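Long-range contacts in monalysin (Pseudomonas entomophila, PDB 4MKO), which forms pores in host membranes as an aerolysin-like beta-barrel toxin, is cytolytic and haemolytic, and contributes to intestinal damage and death in Drosophila: residues 1-5 against 203-208; 147-151 against 222-226. All coordinates share one frame; numbering follows the deposited sequence. Where two conformers were deposited one is given.

Contacts 1 and 2 lie with their centres about 17 Å apart, each about 13 Å from the centre of the chain. Along the sequence their segments alternate: residues 1-5 come first, then strand segment 147-151, helix segment 203-208 and finally 222-226, so the two connections cross. Strand 46-67 is common to both: it pairs with strand 136-151, which carries 147-151, and also meets side chains of helix 201-211. The contacts touch directly where V208 CG1 packs on F222 CE2 at 3.9 Å. Together they bring the N-terminal loop, the helix and the C-terminal loop against the large mixed sheet of this aerolysin-like toxin.

Contact 1 of 2, residues 1-5 against 203-208; sequences SGRFD and TVQRNV
F4 and N207 are the residues at which the two backbones come nearest, with F4 CA 6.6 Å from N207 CA. The N-terminal loop enters a 3-10 segment at F4, while 203-208 is helical and widens to a pi-type turn at 206-208. No direct hydrogen bond joins them, and the contact rests largely on the F4 ring. N207 CG lies anti to the carbonyl carbon (chi1 -77°), which lays the amide along that ring, the two planes 9° apart. N207 CB sits over the centre of the face, 3.4 Å from the F4 centroid, in a CH-pi contact, and the amide carbon lies by the CD1-CE1 side, N207 CG 3.4 Å from F4 CE1. Helix 201-211 is thereby joined to the loop that precedes strand 9-10 in this aerolysin-like fold, with F56 and Y7 also meeting the F4 ring. V208 adds an apolar touch, its CG2 3.8 Å from F4 CD2. The amide is held at both ends. N207 ND2 donates to T203 O at 2.9 Å in a nearly straight bond (169°), and T203 O also accepts the helical N207 N from the opposite face of its plane. A water bridges the segments, donating to N207 OD1 at 2.7 Å and accepting from F4 N at 2.8 Å.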
loop_
_atom_site.group_PDB
_atom_site.type_symbol
_atom_site.label_atom_id
_atom_site.label_comp_id
_atom_site.label_asym_id
_atom_site.label_seq_id
_atom_site.Cartn_x
_atom_site.Cartn_y
_atom_site.Cartn_z
ATOM N N SER A 1 -1.064 -19.888 0.195
ATOM C CA SER A 1 0.226 -19.815 0.881
ATOM C C SER A 1 0.150 -19.033 2.198
ATOM O O SER A 1 0.669 -19.520 3.202
ATOM C CB SER A 1 1.300 -19.224 -0.034
ATOM O OG SER A 1 2.548 -19.044 0.622
ATOM N N GLY A 2 -0.469 -17.840 2.170
ATOM C CA GLY A 2 -0.592 -16.947 3.323
ATOM C C GLY A 2 0.756 -16.732 3.973
ATOM O O GLY A 2 1.695 -16.309 3.300
ATOM N N ARG A 3 0.885 -17.111 5.260
ATOM C CA ARG A 3 2.143 -17.065 6.007
ATOM C C ARG A 3 2.995 -15.838 5.633
ATOM O O ARG A 3 4.060 -15.961 5.009
ATOM C CB ARG A 3 2.936 -18.380 5.804
ATOM C CG ARG A 3 2.178 -19.665 6.191
ATOM C CD ARG A 3 2.073 -19.910 7.692
ATOM N NE ARG A 3 3.378 -19.954 8.353
ATOM C CZ ARG A 3 4.157 -21.030 8.416
ATOM N NH1 ARG A 3 3.781 -22.166 7.840
ATOM N NH2 ARG A 3 5.324 -20.974 9.042
ATOM N N PHE A 4 2.513 -14.650 6.016
ATOM C CA PHE A 4 3.206 -13.395 5.701
ATOM C C PHE A 4 4.545 -13.262 6.459
ATOM O O PHE A 4 5.350 -12.376 6.128
ATOM C CB PHE A 4 2.276 -12.181 5.858
ATOM C CG PHE A 4 1.468 -11.854 4.613
ATOM C CD1 PHE A 4 0.831 -12.862 3.884
ATOM C CD2 PHE A 4 1.321 -10.542 4.185
ATOM C CE1 PHE A 4 0.046 -12.554 2.760
ATOM C CE2 PHE A 4 0.547 -10.235 3.056
ATOM C CZ PHE A 4 -0.089 -11.241 2.350
ATOM N N ASP A 5 4.823 -14.203 7.399
ATOM C CA ASP A 5 6.101 -14.259 8.108
ATOM C C ASP A 5 7.240 -14.589 7.120
ATOM O O ASP A 5 8.407 -14.336 7.418
ATOM C CB ASP A 5 6.057 -15.234 9.318
ATOM C CG ASP A 5 5.452 -16.625 9.113
ATOM O OD1 ASP A 5 4.749 -16.833 8.106
ATOM O OD2 ASP A 5 5.631 -17.483 9.996
ATOM N N THR A 203 -6.341 -10.488 0.264
ATOM C CA THR A 203 -5.317 -11.318 0.900
ATOM C C THR A 203 -4.409 -10.471 1.806
ATOM O O THR A 203 -4.138 -10.868 2.941
ATOM C CB THR A 203 -4.521 -12.115 -0.147
ATOM O OG1 THR A 203 -5.437 -12.902 -0.905
ATOM C CG2 THR A 203 -3.455 -13.025 0.483
ATOM N N VAL A 204 -3.923 -9.325 1.298
ATOM C CA VAL A 204 -3.041 -8.444 2.072
ATOM C C VAL A 204 -3.734 -7.952 3.342
ATOM O O VAL A 204 -3.114 -7.980 4.392
ATOM C CB VAL A 204 -2.444 -7.293 1.203
ATOM C CG1 VAL A 204 -1.702 -6.255 2.054
ATOM C CG2 VAL A 204 -1.496 -7.872 0.149
ATOM N N GLN A 205 -4.994 -7.473 3.253
ATOM C CA GLN A 205 -5.702 -6.978 4.445
ATOM C C GLN A 205 -5.932 -8.087 5.445
ATOM O O GLN A 205 -5.689 -7.865 6.631
ATOM C CB GLN A 205 -7.046 -6.352 4.087
ATOM C CG GLN A 205 -6.924 -5.037 3.334
ATOM C CD GLN A 205 -8.300 -4.645 2.868
ATOM O OE1 GLN A 205 -8.979 -3.826 3.499
ATOM N NE2 GLN A 205 -8.728 -5.235 1.757
ATOM N N ARG A 206 -6.376 -9.285 4.973
ATOM C CA ARG A 206 -6.625 -10.417 5.865
ATOM C C ARG A 206 -5.344 -10.774 6.635
ATOM O O ARG A 206 -5.375 -10.867 7.863
ATOM C CB ARG A 206 -7.148 -11.637 5.080
ATOM C CG ARG A 206 -7.658 -12.791 5.956
ATOM C CD ARG A 206 -7.686 -14.143 5.235
ATOM N NE ARG A 206 -8.205 -14.057 3.868
ATOM C CZ ARG A 206 -7.497 -14.318 2.774
ATOM N NH1 ARG A 206 -6.237 -14.725 2.870
ATOM N NH2 ARG A 206 -8.046 -14.190 1.574
ATOM N N ASN A 207 -4.226 -10.922 5.928
ATOM C CA ASN A 207 -2.960 -11.314 6.539
ATOM C C ASN A 207 -2.287 -10.244 7.377
ATOM O O ASN A 207 -1.869 -10.531 8.502
ATOM C CB ASN A 207 -2.013 -11.839 5.488
ATOM C CG ASN A 207 -2.353 -13.250 5.070
ATOM O OD1 ASN A 207 -1.813 -14.222 5.610
ATOM N ND2 ASN A 207 -3.208 -13.393 4.072
ATOM N N VAL A 208 -2.171 -9.032 6.843
ATOM C CA VAL A 208 -1.483 -7.950 7.546
ATOM C C VAL A 208 -2.283 -7.444 8.765
ATOM O O VAL A 208 -1.731 -7.351 9.853
ATOM C CB VAL A 208 -1.085 -6.799 6.568
ATOM C CG1 VAL A 208 -0.613 -5.538 7.311
ATOM C CG2 VAL A 208 -0.039 -7.265 5.567
HETATM O O HOH W 1 0.150 -14.352 7.458
#

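Contact 2 of 2, residues 147-151 against 222-226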
loop_
_atom_site.group_PDB
_atom_site.type_symbol
_atom_site.label_atom_id
_atom_site.label_comp_id
_atom_site.label_asym_id
_atom_site.label_seq_id
_atom_site.Cartn_x
_atom_site.Cartn_y
_atom_site.Cartn_z
ATOM N N TYR A 147 -0.574 1.128 3.917
ATOM C CA TYR A 147 -0.491 1.873 5.176
ATOM C C TYR A 147 -1.490 1.358 6.196
ATOM O O TYR A 147 -2.591 0.932 5.822
ATOM C CB TYR A 147 -0.765 3.386 4.906
ATOM C CG TYR A 147 0.202 3.957 3.899
ATOM C CD1 TYR A 147 -0.015 3.798 2.531
ATOM C CD2 TYR A 147 1.410 4.519 4.306
ATOM C CE1 TYR A 147 0.918 4.233 1.597
ATOM C CE2 TYR A 147 2.344 4.979 3.377
ATOM C CZ TYR A 147 2.101 4.811 2.022
ATOM O OH TYR A 147 3.002 5.256 1.089
ATOM N N ALA A 148 -1.097 1.389 7.475
ATOM C CA ALA A 148 -1.993 1.050 8.581
ATOM C C ALA A 148 -2.385 2.375 9.232
ATOM O O ALA A 148 -1.570 3.311 9.308
ATOM C CB ALA A 148 -1.299 0.148 9.601
ATOM N N HIS A 149 -3.632 2.451 9.692
ATOM C CA HIS A 149 -4.143 3.672 10.264
ATOM C C HIS A 149 -4.919 3.390 11.537
ATOM O O HIS A 149 -5.604 2.369 11.630
ATOM C CB HIS A 149 -5.150 4.300 9.273
ATOM C CG HIS A 149 -4.642 4.533 7.884
ATOM N ND1 HIS A 149 -4.012 5.711 7.537
ATOM C CD2 HIS A 149 -4.666 3.717 6.808
ATOM C CE1 HIS A 149 -3.705 5.591 6.255
ATOM N NE2 HIS A 149 -4.072 4.409 5.777
ATOM N N ASN A 150 -4.853 4.324 12.483
ATOM C CA ASN A 150 -5.699 4.340 13.665
ATOM C C ASN A 150 -6.398 5.696 13.627
ATOM O O ASN A 150 -5.780 6.705 13.975
ATOM C CB ASN A 150 -4.952 4.162 15.002
ATOM C CG ASN A 150 -5.887 4.451 16.185
ATOM O OD1 ASN A 150 -7.089 4.714 16.005
ATOM N ND2 ASN A 150 -5.384 4.433 17.404
ATOM N N ALA A 151 -7.640 5.717 13.145
ATOM C CA ALA A 151 -8.477 6.920 13.101
ATOM C C ALA A 151 -9.124 6.977 14.476
ATOM O O ALA A 151 -10.063 6.220 14.772
ATOM C CB ALA A 151 -9.516 6.806 11.986
ATOM N N PHE A 222 4.151 -5.377 13.240
ATOM C CA PHE A 222 4.435 -3.942 13.281
ATOM C C PHE A 222 3.722 -3.344 14.478
ATOM O O PHE A 222 2.763 -3.928 14.999
ATOM C CB PHE A 222 3.981 -3.212 11.986
ATOM C CG PHE A 222 2.484 -3.151 11.753
ATOM C CD1 PHE A 222 1.726 -2.092 12.250
ATOM C CD2 PHE A 222 1.838 -4.131 11.003
ATOM C CE1 PHE A 222 0.348 -2.017 12.013
ATOM C CE2 PHE A 222 0.455 -4.054 10.762
ATOM C CZ PHE A 222 -0.283 -3.004 11.279
ATOM N N SER A 223 4.171 -2.138 14.862
ATOM C CA SER A 223 3.579 -1.360 15.948
ATOM C C SER A 223 3.482 0.092 15.511
ATOM O O SER A 223 4.361 0.581 14.784
ATOM C CB SER A 223 4.444 -1.432 17.208
ATOM O OG SER A 223 4.557 -2.753 17.717
ATOM N N PHE A 224 2.443 0.784 15.966
ATOM C CA PHE A 224 2.349 2.216 15.703
ATOM C C PHE A 224 3.253 2.912 16.708
ATOM O O PHE A 224 3.392 2.462 17.862
ATOM C CB PHE A 224 0.941 2.721 15.927
ATOM C CG PHE A 224 -0.022 2.408 14.818
ATOM C CD1 PHE A 224 -0.744 1.223 14.821
ATOM C CD2 PHE A 224 -0.215 3.301 13.768
ATOM C CE1 PHE A 224 -1.664 0.945 13.806
ATOM C CE2 PHE A 224 -1.132 3.019 12.746
ATOM C CZ PHE A 224 -1.854 1.839 12.779
ATOM N N ASP A 225 3.841 4.031 16.278
ATOM C CA ASP A 225 4.657 4.858 17.157
ATOM C C ASP A 225 3.793 6.071 17.606
ATOM O O ASP A 225 3.698 7.071 16.888
ATOM C CB ASP A 225 5.955 5.281 16.460
ATOM C CG ASP A 225 6.766 6.313 17.229
ATOM O OD1 ASP A 225 6.588 6.412 18.487
ATOM O OD2 ASP A 225 7.546 7.043 16.589
ATOM N N TRP A 226 3.171 5.972 18.807
ATOM C CA TRP A 226 2.274 7.020 19.301
ATOM C C TRP A 226 2.953 8.371 19.567
ATOM O O TRP A 226 2.253 9.383 19.665
ATOM C CB TRP A 226 1.499 6.565 20.540
ATOM C CG TRP A 226 0.907 5.187 20.440
ATOM C CD1 TRP A 226 1.118 4.152 21.303
ATOM C CD2 TRP A 226 -0.053 4.722 19.477
ATOM N NE1 TRP A 226 0.351 3.070 20.946
ATOM C CE2 TRP A 226 -0.359 3.380 19.811
ATOM C CE3 TRP A 226 -0.658 5.291 18.333
ATOM C CZ2 TRP A 226 -1.235 2.598 19.048
ATOM C CZ3 TRP A 226 -1.548 4.520 17.591
ATOM C CH2 TRP A 226 -1.847 3.197 17.965
#
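A148 meets both F222 and F224, its CB lying 3.6 Å from F222 CE1 and equally 3.6 Å from F224 CZ. This is where the C-terminal loop 222-226 lies against strand 136-151 of the large mixed sheet in the aerolysin-like fold. The CA 148 to 150 and CA 222 to 226 directions differ by 34°. No hydrogen bond links the segments; aromatic rings of the loop meet the strand.

The tight part is centred on A148. Its methyl is touched by the two aromatic rings, F222 and F224, and also by V55 of strand 46-67 and L179 of strand 173-191. With CG anti to the carbonyl carbon (chi1 -78°), the F224 ring reaches the strand edge-on, CZ and CE2 foremost. The ring edge meets main-chain atoms near its own plane, with CE2 of F224 3.5 Å from A148 O and CZ of F224 3.6 Å from H149 N. The CB of N150 is placed over a face of the same ring, though more distantly. The CB of H149 points away from the loop; its ring stacks on Y178 and hydrogen-bonds to T52 and S180.

At W226, which is partly exposed, the packing is looser. F224 CB lies over one face of the indole, offset toward the rim, so neighbouring loop side chains support each other there, and Y177 of strand 173-191 touches both W226 and N150. Across the contact the N150 amide and the indole stand almost perpendicular, 84° apart. The amide nitrogen has its polar partner elsewhere, donating to OD2 of D175, and its approach to the indole is just a touch, with N150 ND2 3.8 Å from W226 CH2.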